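Local coordinates for uncharacterized protein YPL067C (Saccharomyces cerevisiae, PDB 5KCI), which is of unknown function but may be connected with histidine-triad proteins and amyloid toxicity, at residues A80-A91 and L191-A199. Residues are numbered along the deposited sequence; the frame is centred on the assembly and turned at random.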
loop_
_atom_site.group_PDB
_atom_site.type_symbol
_atom_site.label_atom_id
_atom_site.label_comp_id
_atom_site.label_asym_id
_atom_site.label_seq_id
_atom_site.Cartn_x
_atom_site.Cartn_y
_atom_site.Cartn_z
ATOM N N ALA A 80 14.252 -6.366 0.771
ATOM C CA ALA A 80 13.090 -5.512 0.924
ATOM C C ALA A 80 12.644 -5.559 2.376
ATOM O O ALA A 80 12.700 -6.615 3.003
ATOM C CB ALA A 80 11.965 -5.987 0.012
ATOM N N PHE A 81 12.308 -4.398 2.931
ATOM C CA PHE A 81 11.776 -4.247 4.287
ATOM C C PHE A 81 12.801 -4.549 5.385
ATOM O O PHE A 81 12.438 -4.510 6.579
ATOM C CB PHE A 81 10.533 -5.128 4.500
ATOM C CG PHE A 81 9.480 -4.928 3.455
ATOM C CD1 PHE A 81 9.024 -3.647 3.148
ATOM C CD2 PHE A 81 8.967 -6.010 2.758
ATOM C CE1 PHE A 81 8.069 -3.450 2.166
ATOM C CE2 PHE A 81 8.019 -5.824 1.780
ATOM C CZ PHE A 81 7.570 -4.545 1.475
ATOM N N SER A 82 14.069 -4.814 5.036
ATOM C CA SER A 82 15.095 -5.135 6.019
ATOM C C SER A 82 15.515 -3.932 6.838
ATOM O O SER A 82 16.173 -4.107 7.864
ATOM C CB SER A 82 16.349 -5.681 5.337
ATOM O OG SER A 82 16.917 -4.649 4.564
ATOM N N SER A 83 15.189 -2.726 6.393
ATOM C CA SER A 83 15.547 -1.505 7.094
ATOM C C SER A 83 14.468 -0.465 6.833
ATOM O O SER A 83 13.924 -0.407 5.732
ATOM C CB SER A 83 16.905 -0.978 6.618
ATOM O OG SER A 83 17.133 0.316 7.128
ATOM N N SER A 84 14.156 0.350 7.848
ATOM C CA SER A 84 13.078 1.324 7.705
ATOM C C SER A 84 13.376 2.372 6.638
ATOM O O SER A 84 12.451 3.046 6.161
ATOM C CB SER A 84 12.795 1.996 9.052
ATOM O OG SER A 84 13.890 2.762 9.518
ATOM N N THR A 85 14.639 2.526 6.241
ATOM C CA THR A 85 14.963 3.467 5.186
ATOM C C THR A 85 14.546 2.985 3.809
ATOM O O THR A 85 14.655 3.752 2.846
ATOM C CB THR A 85 16.480 3.734 5.142
ATOM O OG1 THR A 85 17.144 2.559 4.668
ATOM C CG2 THR A 85 17.016 4.084 6.514
ATOM N N LEU A 86 14.139 1.726 3.679
ATOM C CA LEU A 86 13.857 1.116 2.393
ATOM C C LEU A 86 12.373 1.115 2.051
ATOM O O LEU A 86 11.998 0.589 0.995
ATOM C CB LEU A 86 14.383 -0.325 2.373
ATOM C CG LEU A 86 15.911 -0.487 2.478
ATOM C CD1 LEU A 86 16.309 -1.953 2.453
ATOM C CD2 LEU A 86 16.616 0.253 1.356
ATOM N N TYR A 87 11.517 1.656 2.921
ATOM C CA TYR A 87 10.092 1.667 2.638
ATOM C C TYR A 87 9.437 2.858 3.321
ATOM O O TYR A 87 10.023 3.520 4.178
ATOM C CB TYR A 87 9.437 0.340 3.083
ATOM C CG TYR A 87 9.651 0.004 4.531
ATOM C CD1 TYR A 87 8.819 0.505 5.535
ATOM C CD2 TYR A 87 10.694 -0.821 4.906
ATOM C CE1 TYR A 87 9.037 0.173 6.876
ATOM C CE2 TYR A 87 10.922 -1.145 6.241
ATOM C CZ TYR A 87 10.105 -0.643 7.218
ATOM O OH TYR A 87 10.345 -0.978 8.544
ATOM N N ALA A 88 8.191 3.115 2.936
ATOM C CA ALA A 88 7.424 4.198 3.534
ATOM C C ALA A 88 5.944 3.891 3.372
ATOM O O ALA A 88 5.517 3.401 2.326
ATOM C CB ALA A 88 7.770 5.539 2.886
ATOM N N VAL A 89 5.165 4.181 4.404
ATOM C CA VAL A 89 3.719 3.986 4.374
ATOM C C VAL A 89 3.053 5.357 4.417
ATOM O O VAL A 89 3.432 6.224 5.215
ATOM C CB VAL A 89 3.247 3.059 5.513
ATOM C CG1 VAL A 89 3.601 3.616 6.848
ATOM C CG2 VAL A 89 1.748 2.831 5.418
ATOM N N ARG A 90 2.084 5.566 3.522
ATOM C CA ARG A 90 1.338 6.808 3.419
ATOM C C ARG A 90 -0.145 6.502 3.331
ATOM O O ARG A 90 -0.537 5.417 2.907
ATOM C CB ARG A 90 1.748 7.612 2.174
ATOM C CG ARG A 90 3.193 8.057 2.154
ATOM C CD ARG A 90 3.410 9.253 3.044
ATOM N NE ARG A 90 4.774 9.779 2.992
ATOM C CZ ARG A 90 5.801 9.292 3.683
ATOM N NH1 ARG A 90 5.642 8.251 4.477
ATOM N NH2 ARG A 90 7.000 9.847 3.565
ATOM N N ALA A 91 -0.974 7.439 3.787
ATOM C CA ALA A 91 -2.396 7.354 3.488
ATOM C C ALA A 91 -2.619 7.655 2.010
ATOM O O ALA A 91 -1.979 8.544 1.449
ATOM C CB ALA A 91 -3.187 8.335 4.366
ATOM N N LEU A 191 1.042 5.785 10.859
ATOM C CA LEU A 191 1.770 6.619 9.914
ATOM C C LEU A 191 2.899 7.391 10.588
ATOM O O LEU A 191 3.929 7.660 9.958
ATOM C CB LEU A 191 0.805 7.586 9.235
ATOM C CG LEU A 191 -0.319 6.943 8.420
ATOM C CD1 LEU A 191 -1.299 8.007 7.955
ATOM C CD2 LEU A 191 0.256 6.182 7.235
ATOM N N SER A 192 2.712 7.773 11.854
ATOM C CA SER A 192 3.741 8.506 12.578
ATOM C C SER A 192 4.910 7.598 12.921
ATOM O O SER A 192 6.066 7.956 12.693
ATOM C CB SER A 192 3.148 9.120 13.850
ATOM O OG SER A 192 4.174 9.608 14.687
ATOM N N HIS A 193 4.623 6.413 13.468
ATOM C CA HIS A 193 5.670 5.459 13.818
ATOM C C HIS A 193 6.253 4.753 12.596
ATOM O O HIS A 193 7.445 4.433 12.586
ATOM C CB HIS A 193 5.122 4.409 14.785
ATOM C CG HIS A 193 4.735 4.959 16.118
ATOM N ND1 HIS A 193 5.606 5.680 16.907
ATOM C CD2 HIS A 193 3.574 4.884 16.811
ATOM C CE1 HIS A 193 4.996 6.029 18.025
ATOM N NE2 HIS A 193 3.763 5.559 17.991
ATOM N N GLY A 194 5.436 4.488 11.581
ATOM C CA GLY A 194 5.833 3.651 10.472
ATOM C C GLY A 194 5.777 2.174 10.823
ATOM O O GLY A 194 5.555 1.771 11.963
ATOM N N PHE A 195 6.011 1.348 9.814
ATOM C CA PHE A 195 6.137 -0.071 10.068
ATOM C C PHE A 195 7.559 -0.411 10.512
ATOM O O PHE A 195 8.518 0.284 10.189
ATOM C CB PHE A 195 5.780 -0.859 8.820
ATOM C CG PHE A 195 4.312 -0.841 8.479
ATOM C CD1 PHE A 195 3.338 -0.812 9.479
ATOM C CD2 PHE A 195 3.900 -0.875 7.163
ATOM C CE1 PHE A 195 1.986 -0.825 9.148
ATOM C CE2 PHE A 195 2.560 -0.877 6.833
ATOM C CZ PHE A 195 1.601 -0.852 7.820
ATOM N N GLU A 196 7.682 -1.522 11.252
ATOM C CA GLU A 196 8.964 -2.009 11.741
ATOM C C GLU A 196 9.617 -2.938 10.716
ATOM O O GLU A 196 8.922 -3.707 10.043
ATOM C CB GLU A 196 8.785 -2.766 13.049
ATOM C CG GLU A 196 8.215 -1.934 14.179
ATOM C CD GLU A 196 8.175 -2.695 15.490
ATOM O OE1 GLU A 196 8.383 -3.926 15.475
ATOM O OE2 GLU A 196 7.939 -2.061 16.538
ATOM N N PRO A 197 10.939 -2.891 10.602
ATOM C CA PRO A 197 11.617 -3.684 9.567
ATOM C C PRO A 197 11.633 -5.160 9.919
ATOM O O PRO A 197 11.406 -5.566 11.061
ATOM C CB PRO A 197 13.040 -3.108 9.541
ATOM C CG PRO A 197 13.237 -2.538 10.895
ATOM C CD PRO A 197 11.873 -2.003 11.309
ATOM N N LEU A 198 11.908 -5.971 8.902
ATOM C CA LEU A 198 11.928 -7.423 9.024
ATOM C C LEU A 198 13.225 -7.942 8.415
ATOM O O LEU A 198 13.533 -7.652 7.253
ATOM C CB LEU A 198 10.718 -8.045 8.325
ATOM C CG LEU A 198 10.629 -9.574 8.402
ATOM C CD1 LEU A 198 10.425 -10.081 9.795
ATOM C CD2 LEU A 198 9.505 -10.038 7.510
ATOM N N ALA A 199 13.999 -8.685 9.192
ATOM C CA ALA A 199 15.273 -9.203 8.672
ATOM C C ALA A 199 15.017 -10.127 7.484
ATOM O O ALA A 199 13.969 -10.778 7.425
ATOM C CB ALA A 199 16.046 -9.933 9.755
#
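Y87 reaches across to the C-terminal tail and gives its OH hydrogen to F195 O at 2.8 Å. The acceptor lies at the edge of the phenol, whereas the hydroxyl stands above the carbonyl plane of F195, about 56° out of it. With CG between its backbone N and carbonyl carbon (chi1 56°), the ring points its hydroxyl edge at the tail: Y87 CE1 comes to 3.9 Å from F195 CB, and P197 CD lies 3.3 Å from Y87 OH. F133 meets Y87 edge-to-face and stacks on F81. Next along the tail, L198 N donates a nearly straight hydrogen bond (168°) to F81 O, and S82 CA makes a CA-H...O contact of 3.2 Å with L198 O. V89 continues the tight side: its CG2 branch, anti to the backbone N, meets F195 CE2 at 4.1 Å and also touches L191 CD2, and the V89 side chain crosses those of F195 and L191 at about a right angle. Packing thins toward exposed A91, whose CB meets L191 CD1, and at S83 and exposed S84, where P197 CB passes 4.0 Å from S84 N. A phenylalanine at Y87, lacking the hydroxyl, would probably leave F195 O without this donor and the tail less firmly fixed beside the strand. Two carbonyls, F81 O and F195 O, receive one backbone N-H and one phenol hydroxyl, with apolar contacts alongside, so the tail after helix 180-193 is joined to edge strand 87-91 and its preceding loop by hydrogen bonding and shape, with no salt bridge between the segments.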